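Local coordinates for MexT protein (Pseudomonas aeruginosa, PDB 6L33) that activates transcription of the MexEF-OprN efflux pump genes, probably by binding DNA as a LysR-type regulator, and is represented here by its regulatory domain, at residues R43-Y46 with L47-P50; M183-G187 with A188-D192; A194-W197 with L198-I202. All blocks are in the same frame, centred on the assembly; numbering follows the deposited sequence.

Contact 1: residues R43-Y46 with L47-P50. With SO4 (sulfate ion), chain E.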
loop_
_atom_site.group_PDB
_atom_site.type_symbol
_atom_site.label_atom_id
_atom_site.label_comp_id
_atom_site.label_asym_id
_atom_site.label_seq_id
_atom_site.Cartn_x
_atom_site.Cartn_y
_atom_site.Cartn_z
ATOM N N ARG B 43 -5.040 -5.750 2.072
ATOM C CA ARG B 43 -5.094 -4.344 2.461
ATOM C C ARG B 43 -6.517 -3.964 2.852
ATOM O O ARG B 43 -7.475 -4.303 2.153
ATOM C CB ARG B 43 -4.604 -3.460 1.313
ATOM C CG ARG B 43 -4.872 -1.969 1.498
ATOM C CD ARG B 43 -4.046 -1.378 2.635
ATOM N NE ARG B 43 -2.615 -1.610 2.458
ATOM C CZ ARG B 43 -1.826 -0.874 1.680
ATOM N NH1 ARG B 43 -2.326 0.149 1.004
ATOM N NH2 ARG B 43 -0.535 -1.162 1.581
ATOM N N ALA B 44 -6.655 -3.256 3.973
ATOM C CA ALA B 44 -7.960 -2.878 4.497
ATOM C C ALA B 44 -7.982 -1.398 4.853
ATOM O O ALA B 44 -6.983 -0.846 5.322
ATOM C CB ALA B 44 -8.330 -3.709 5.732
ATOM N N ASN B 45 -9.131 -0.769 4.618
ATOM C CA ASN B 45 -9.401 0.593 5.057
ATOM C C ASN B 45 -10.883 0.674 5.405
ATOM O O ASN B 45 -11.639 -0.274 5.181
ATOM C CB ASN B 45 -9.001 1.625 3.993
ATOM C CG ASN B 45 -9.725 1.425 2.672
ATOM O OD1 ASN B 45 -10.916 1.712 2.554
ATOM N ND2 ASN B 45 -9.002 0.946 1.666
ATOM N N TYR B 46 -11.303 1.813 5.960
ATOM C CA TYR B 46 -12.678 1.878 6.450
ATOM C C TYR B 46 -13.714 1.829 5.333
ATOM O O TYR B 46 -14.891 1.584 5.620
ATOM C CB TYR B 46 -12.888 3.124 7.324
ATOM C CG TYR B 46 -12.807 4.455 6.609
ATOM C CD1 TYR B 46 -13.893 4.957 5.899
ATOM C CD2 TYR B 46 -11.656 5.227 6.675
ATOM C CE1 TYR B 46 -13.823 6.176 5.254
ATOM C CE2 TYR B 46 -11.577 6.450 6.036
ATOM C CZ TYR B 46 -12.663 6.918 5.327
ATOM O OH TYR B 46 -12.586 8.133 4.689
ATOM N N LEU B 47 -13.318 2.037 4.076
ATOM C CA LEU B 47 -14.249 1.882 2.964
ATOM C C LEU B 47 -14.332 0.440 2.475
ATOM O O LEU B 47 -15.429 -0.057 2.201
ATOM C CB LEU B 47 -13.852 2.795 1.799
ATOM C CG LEU B 47 -14.075 4.300 1.967
ATOM C CD1 LEU B 47 -13.758 5.029 0.669
ATOM C CD2 LEU B 47 -15.497 4.593 2.419
ATOM N N LEU B 48 -13.190 -0.240 2.356
ATOM C CA LEU B 48 -13.169 -1.620 1.886
ATOM C C LEU B 48 -13.574 -2.618 2.961
ATOM O O LEU B 48 -13.877 -3.772 2.632
ATOM C CB LEU B 48 -11.772 -1.988 1.380
ATOM C CG LEU B 48 -11.270 -1.388 0.068
ATOM C CD1 LEU B 48 -9.922 -1.990 -0.291
ATOM C CD2 LEU B 48 -12.275 -1.611 -1.051
HETATM N N MSE B 49 -13.587 -2.205 4.224
HETATM C CA MSE B 49 -13.762 -3.130 5.341
HETATM C C MSE B 49 -15.070 -3.943 5.298
HETATM O O MSE B 49 -15.026 -5.165 5.446
HETATM C CB MSE B 49 -13.647 -2.368 6.666
HETATM C CG MSE B 49 -13.525 -3.259 7.873
HETATM SE SE MSE B 49 -11.969 -4.424 7.774
HETATM C CE MSE B 49 -12.458 -5.605 9.241
ATOM N N PRO B 50 -16.229 -3.299 5.095
ATOM C CA PRO B 50 -17.458 -4.100 4.954
ATOM C C PRO B 50 -17.438 -5.009 3.738
ATOM O O PRO B 50 -17.977 -6.121 3.802
ATOM C CB PRO B 50 -18.570 -3.043 4.861
ATOM C CG PRO B 50 -17.891 -1.778 4.527
ATOM C CD PRO B 50 -16.526 -1.854 5.113
HETATM S S SO4 E . -4.407 -6.284 -1.886
HETATM O O1 SO4 E . -5.268 -6.786 -2.954
HETATM O O2 SO4 E . -4.453 -4.825 -1.853
HETATM O O3 SO4 E . -4.868 -6.814 -0.609
HETATM O O4 SO4 E . -3.033 -6.715 -2.121
#
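Asn45 reaches forward along its own chain to grip the backbone of Leu47 and Leu48. From CB the side chain turns so that CG is set between the backbone N and the carbonyl carbon (chi1 59°), a rotamer that brings the amide over the turn, with CG 3.9 Å from Leu48 N. At the tip, OD1 accepts two N-H groups: that of Leu47 at 2.9 Å from OD1, lying in the amide carbonyl plane on a lone pair, and that of Leu48 at 3.0 Å from OD1, standing 51° out of the plane. ND2 is packed rather than bonded within this turn, its nearest neighbours being Leu48 CG and CD1, each 3.6 Å from Asn45 ND2. The two bonds on OD1 hold the amide in this orientation. A weak bond from Met49 N to Asn45 O, 2.9 Å but poorly aligned, adds a backbone link.

The bond from Asn45 OD1 to the N-H two residues on defines an Asx turn, here leading from strand 38-43 into helix 49-55 within a lobe of the type II periplasmic-binding-protein fold. Asn45 N is buried with no partner in the model.

Tyr46 and Leu47 lie side by side and point the same way, with Tyr46 CE1 3.7 Å from Leu47 CD2. Beyond the turn the Tyr46 ring meets Phe179 edge-to-face and Phe109 at about a right angle. Ala44 CB touches the selenium of selenomethionine Met49, with 4.2 Å between CB and SE.

At the strand end, Arg43 N donates to sulfate O3 at 2.9 Å; Arg42 of the same chain and Arg43 NH1 of the second subunit also hydrogen-bond this ion, probably taken from the crystallisation liquor. The guanidinium of Arg43 itself turns away, to Gln136 of the second subunit.

Contact 2: residues M183-G187 with A188-D192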
loop_
_atom_site.group_PDB
_atom_site.type_symbol
_atom_site.label_atom_id
_atom_site.label_comp_id
_atom_site.label_asym_id
_atom_site.label_seq_id
_atom_site.Cartn_x
_atom_site.Cartn_y
_atom_site.Cartn_z
HETATM N N MSE B 183 -10.804 -4.137 15.763
HETATM C CA MSE B 183 -10.768 -5.497 15.253
HETATM C C MSE B 183 -12.200 -5.887 14.952
HETATM O O MSE B 183 -13.063 -5.804 15.823
HETATM C CB MSE B 183 -10.143 -6.480 16.241
HETATM C CG MSE B 183 -10.204 -7.916 15.738
HETATM SE SE MSE B 183 -9.422 -9.244 16.927
HETATM C CE MSE B 183 -7.745 -8.343 17.327
ATOM N N ALA B 184 -12.462 -6.294 13.716
ATOM C CA ALA B 184 -13.814 -6.610 13.289
ATOM C C ALA B 184 -13.829 -7.956 12.585
ATOM O O ALA B 184 -12.920 -8.276 11.811
ATOM C CB ALA B 184 -14.379 -5.529 12.363
ATOM N N TRP B 185 -14.866 -8.738 12.863
ATOM C CA TRP B 185 -15.034 -10.036 12.236
ATOM C C TRP B 185 -16.522 -10.288 12.054
ATOM O O TRP B 185 -17.368 -9.585 12.610
ATOM C CB TRP B 185 -14.362 -11.148 13.055
ATOM C CG TRP B 185 -14.931 -11.346 14.427
ATOM C CD1 TRP B 185 -15.849 -12.283 14.804
ATOM C CD2 TRP B 185 -14.607 -10.603 15.612
ATOM N NE1 TRP B 185 -16.122 -12.168 16.146
ATOM C CE2 TRP B 185 -15.372 -11.145 16.666
ATOM C CE3 TRP B 185 -13.746 -9.536 15.884
ATOM C CZ2 TRP B 185 -15.305 -10.653 17.968
ATOM C CZ3 TRP B 185 -13.680 -9.047 17.179
ATOM C CH2 TRP B 185 -14.456 -9.607 18.204
ATOM N N ARG B 186 -16.829 -11.298 11.256
ATOM C CA ARG B 186 -18.198 -11.615 10.891
ATOM C C ARG B 186 -18.845 -12.481 11.964
ATOM O O ARG B 186 -18.191 -13.314 12.598
ATOM C CB ARG B 186 -18.226 -12.333 9.545
ATOM C CG ARG B 186 -17.343 -13.558 9.515
ATOM C CD ARG B 186 -15.912 -13.252 9.087
ATOM N NE ARG B 186 -15.822 -12.857 7.687
ATOM C CZ ARG B 186 -16.153 -13.634 6.661
ATOM N NH1 ARG B 186 -16.590 -14.872 6.855
ATOM N NH2 ARG B 186 -16.037 -13.170 5.430
ATOM N N GLY B 187 -20.149 -12.271 12.162
ATOM C CA GLY B 187 -20.851 -12.961 13.232
ATOM C C GLY B 187 -20.785 -14.472 13.131
ATOM O O GLY B 187 -20.727 -15.164 14.151
ATOM N N ALA B 188 -20.778 -15.004 11.905
ATOM C CA ALA B 188 -20.757 -16.452 11.720
ATOM C C ALA B 188 -19.523 -17.090 12.345
ATOM O O ALA B 188 -19.592 -18.223 12.835
ATOM C CB ALA B 188 -20.826 -16.789 10.230
ATOM N N GLN B 189 -18.395 -16.383 12.350
ATOM C CA GLN B 189 -17.130 -16.937 12.814
ATOM C C GLN B 189 -16.840 -16.644 14.281
ATOM O O GLN B 189 -15.752 -16.986 14.757
ATOM C CB GLN B 189 -15.981 -16.408 11.949
ATOM C CG GLN B 189 -15.487 -17.391 10.899
ATOM C CD GLN B 189 -16.267 -17.317 9.605
ATOM O OE1 GLN B 189 -17.192 -16.522 9.469
ATOM N NE2 GLN B 189 -15.891 -18.147 8.640
ATOM N N ASP B 190 -17.771 -16.020 15.006
ATOM C CA ASP B 190 -17.570 -15.808 16.436
ATOM C C ASP B 190 -17.428 -17.132 17.175
ATOM O O ASP B 190 -16.690 -17.220 18.165
ATOM C CB ASP B 190 -18.730 -14.992 17.011
ATOM C CG ASP B 190 -18.399 -14.363 18.353
ATOM O OD1 ASP B 190 -17.355 -13.686 18.453
ATOM O OD2 ASP B 190 -19.189 -14.539 19.305
ATOM N N ASN B 191 -18.106 -18.176 16.688
ATOM C CA ASN B 191 -18.098 -19.494 17.313
ATOM C C ASN B 191 -16.870 -20.315 16.944
ATOM O O ASN B 191 -16.490 -21.223 17.692
ATOM C CB ASN B 191 -19.348 -20.267 16.891
ATOM C CG ASN B 191 -19.251 -20.790 15.460
ATOM O OD1 ASN B 191 -18.561 -20.211 14.617
ATOM N ND2 ASN B 191 -19.941 -21.890 15.185
ATOM N N ASP B 192 -16.266 -20.027 15.797
ATOM C CA ASP B 192 -15.256 -20.910 15.225
ATOM C C ASP B 192 -14.033 -20.975 16.134
ATOM O O ASP B 192 -13.501 -19.930 16.525
ATOM C CB ASP B 192 -14.871 -20.414 13.831
ATOM C CG ASP B 192 -13.977 -21.387 13.081
ATOM O OD1 ASP B 192 -12.913 -21.768 13.610
ATOM O OD2 ASP B 192 -14.340 -21.768 11.948
#
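Trp185 and Asp190 meet across the turn through an indole-carboxylate hydrogen bond, NE1 to OD1 at 3.0 Å. The indole CG sits between the backbone N and the carbonyl carbon (chi1 63°), which sends the ring out to where NE1 faces the turn; CG of Asp190, by contrast, lies opposite its own backbone N. OD1 is approached on its anti side and lies close to the indole plane; the ring and carboxylate planes are 17° apart, though NE1 sits somewhat out of the carboxylate plane. The bond helps hold the ring, and OD1 has a long, weak ion pair with Arg199 as well.

Arg186 and Gln189 form the second pair, running side by side in the same direction. Gln189 starts with a first torsion off the staggered positions and bends at chi2, which carries OE1 to the arginine. The arginine chain bends at chi2 and chi3 and folds back round the glutamine carbonyl: NH1 donates to OE1 at 3.1 Å, while CG of the same arginine lies only 3.0 Å from Gln189 OE1, a tight approach. OE1 lies in the guanidinium plane, but the amide is turned 68° from that plane, and NH1 comes in from above the carbonyl rather than on a lone pair.

Between the two segments the backbone makes two bonds over three residues, Gln189 N to Arg186 O at 3.1 Å and Asp190 N to Gly187 O at 3.2 Å, the spacing of a short 3-10 turn.

This turn ends strand 181-186, which runs antiparallel to both its sheet neighbours, 60-62 and 72-78. Trp185 rests against Lys73 and Lys75 of strand 72-78 and makes a cation-pi contact with Arg199, while Arg186 packs on Leu53 of helix 49-55. Past the turn Asp192, as N-cap, accepts from Glu195 N and caps the first turn of helix 193-203.

Contact 3: residues A194-W197 with L198-I202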
loop_
_atom_site.group_PDB
_atom_site.type_symbol
_atom_site.label_atom_id
_atom_site.label_comp_id
_atom_site.label_asym_id
_atom_site.label_seq_id
_atom_site.Cartn_x
_atom_site.Cartn_y
_atom_site.Cartn_z
ATOM N N ALA B 194 -10.945 -22.177 15.369
ATOM C CA ALA B 194 -9.764 -21.756 14.625
ATOM C C ALA B 194 -9.729 -20.242 14.463
ATOM O O ALA B 194 -8.657 -19.627 14.525
ATOM C CB ALA B 194 -9.729 -22.445 13.261
ATOM N N GLU B 195 -10.893 -19.622 14.264
ATOM C CA GLU B 195 -10.943 -18.170 14.140
ATOM C C GLU B 195 -10.816 -17.487 15.496
ATOM O O GLU B 195 -10.127 -16.467 15.614
ATOM C CB GLU B 195 -12.231 -17.750 13.437
ATOM C CG GLU B 195 -12.294 -18.190 11.987
ATOM C CD GLU B 195 -11.169 -17.612 11.153
ATOM O OE1 GLU B 195 -10.686 -18.309 10.237
ATOM O OE2 GLU B 195 -10.765 -16.458 11.418
ATOM N N ARG B 196 -11.475 -18.026 16.527
ATOM C CA ARG B 196 -11.249 -17.536 17.883
ATOM C C ARG B 196 -9.769 -17.581 18.231
ATOM O O ARG B 196 -9.239 -16.665 18.872
ATOM C CB ARG B 196 -12.058 -18.365 18.887
ATOM C CG ARG B 196 -11.521 -18.336 20.319
ATOM C CD ARG B 196 -10.679 -19.571 20.655
ATOM N NE ARG B 196 -9.897 -19.375 21.874
ATOM C CZ ARG B 196 -8.869 -20.135 22.238
ATOM N NH1 ARG B 196 -8.487 -21.150 21.475
ATOM N NH2 ARG B 196 -8.219 -19.878 23.365
ATOM N N TRP B 197 -9.087 -18.643 17.805
ATOM C CA TRP B 197 -7.665 -18.788 18.083
ATOM C C TRP B 197 -6.852 -17.710 17.376
ATOM O O TRP B 197 -5.975 -17.084 17.983
ATOM C CB TRP B 197 -7.206 -20.183 17.664
ATOM C CG TRP B 197 -5.746 -20.408 17.800
ATOM C CD1 TRP B 197 -5.069 -20.729 18.939
ATOM C CD2 TRP B 197 -4.771 -20.342 16.757
ATOM N NE1 TRP B 197 -3.730 -20.863 18.669
ATOM C CE2 TRP B 197 -3.521 -20.628 17.336
ATOM C CE3 TRP B 197 -4.833 -20.062 15.389
ATOM C CZ2 TRP B 197 -2.345 -20.647 16.597
ATOM C CZ3 TRP B 197 -3.666 -20.081 14.656
ATOM C CH2 TRP B 197 -2.441 -20.380 15.260
ATOM N N LEU B 198 -7.134 -17.474 16.094
ATOM C CA LEU B 198 -6.412 -16.441 15.357
ATOM C C LEU B 198 -6.645 -15.066 15.969
ATOM O O LEU B 198 -5.701 -14.293 16.166
ATOM C CB LEU B 198 -6.831 -16.454 13.887
ATOM C CG LEU B 198 -6.314 -15.295 13.031
ATOM C CD1 LEU B 198 -4.794 -15.253 13.047
ATOM C CD2 LEU B 198 -6.839 -15.406 11.610
ATOM N N ARG B 199 -7.903 -14.749 16.288
ATOM C CA ARG B 199 -8.217 -13.440 16.854
ATOM C C ARG B 199 -7.564 -13.254 18.217
ATOM O O ARG B 199 -7.053 -12.169 18.524
ATOM C CB ARG B 199 -9.732 -13.258 16.949
ATOM C CG ARG B 199 -10.438 -13.308 15.603
ATOM C CD ARG B 199 -11.841 -12.737 15.687
ATOM N NE ARG B 199 -12.638 -13.392 16.719
ATOM C CZ ARG B 199 -13.443 -14.427 16.500
ATOM N NH1 ARG B 199 -13.559 -14.935 15.279
ATOM N NH2 ARG B 199 -14.132 -14.956 17.502
ATOM N N SER B 200 -7.567 -14.298 19.051
ATOM C CA SER B 200 -6.878 -14.199 20.333
ATOM C C SER B 200 -5.378 -14.023 20.139
ATOM O O SER B 200 -4.713 -13.397 20.973
ATOM C CB SER B 200 -7.172 -15.429 21.195
ATOM O OG SER B 200 -6.630 -16.608 20.624
ATOM N N ARG B 201 -4.829 -14.546 19.039
ATOM C CA ARG B 201 -3.408 -14.356 18.765
ATOM C C ARG B 201 -3.119 -12.941 18.272
ATOM O O ARG B 201 -2.073 -12.373 18.605
ATOM C CB ARG B 201 -2.920 -15.393 17.752
ATOM C CG ARG B 201 -2.250 -16.612 18.385
ATOM C CD ARG B 201 -3.170 -17.278 19.399
ATOM N NE ARG B 201 -2.509 -18.328 20.167
ATOM C CZ ARG B 201 -3.097 -19.023 21.136
ATOM N NH1 ARG B 201 -4.361 -18.778 21.455
ATOM N NH2 ARG B 201 -2.424 -19.963 21.786
ATOM N N ILE B 202 -4.025 -12.356 17.483
ATOM C CA ILE B 202 -3.857 -10.960 17.082
ATOM C C ILE B 202 -3.931 -10.047 18.298
ATOM O O ILE B 202 -3.138 -9.108 18.440
ATOM C CB ILE B 202 -4.907 -10.560 16.028
ATOM C CG1 ILE B 202 -4.835 -11.472 14.804
ATOM C CG2 ILE B 202 -4.703 -9.105 15.617
ATOM C CD1 ILE B 202 -3.909 -10.973 13.729
HETATM O O HOH W 1 -12.693 -14.449 12.710
#
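Trp197 and Arg201, one helical turn apart, cross at about a right angle with their flat groups overlapping. Arg201 CD stands over the indole face, 3.9 Å from the centroid of the five-membered ring and 18° off its normal, a CH-pi contact. Further along the same side chain, Trp197 NE1 lies over the centre of the guanidinium, 3.1 Å from Arg201 CZ, with the two planes 34° apart. The indole CG is anti to the backbone N (chi1 175°), which places the ring beside the following turn. Both polar ends turn to one carboxylate: Glu33 of helix 18-33 accepts from Trp197 NE1 and forms a salt bridge with Arg201 NE.

Arg201 NH1 also donates to Ser200 OG, 3.2 Å away and in the guanidinium plane. That hydroxyl lies 2.8 Å from Trp197 O and 3.1 Å from Arg196 O.

Helix 193-203 packs against the sheet of this periplasmic-binding-protein-like lobe, with Leu198 set on Phe10 and Ile12 of strand 9-14 and on Val60 of strand 60-62, and Ile202 against Leu22 and Leu26 of helix 18-33.

On another side of the helix, Arg199 lays its guanidinium over Glu195 O and Arg196 CA, and NH1 comes 3.6 Å from Glu195 CB. The acid and the arginine are joined through a water that accepts from Arg199 NH1 at 2.8 Å and donates to Glu195 OE2 at 3.1 Å. Arg199 NH1 also hydrogen-bonds Gln189 O, and the arginine makes a cation-pi contact with Trp185. Ser59 OG is a further partner of the Glu195 carboxylate.

Contact 3 follows contact 2 closely along the chain, their centres about 10 Å apart, and the two are joined by a side-chain-to-backbone bond and by packing: Arg199 NH1 lies 3.0 Å from Gln189 O, a probable hydrogen bond, and Gln189 CG packs on Glu195 CG at 3.5 Å. The helix of contact 3 is thereby tied to the turn that precedes it. Contact 1 lies about 16 Å from contact 2, centre to centre, yet touches it where Met49 CE meets Ala184 CB at 3.7 Å. Contact 3 stays about 10 Å from contact 1 at the nearest atoms. Of the three, contact 1 alone reaches the second subunit, and a second sulfate lies about 5 Å from the Tyr46 side chain.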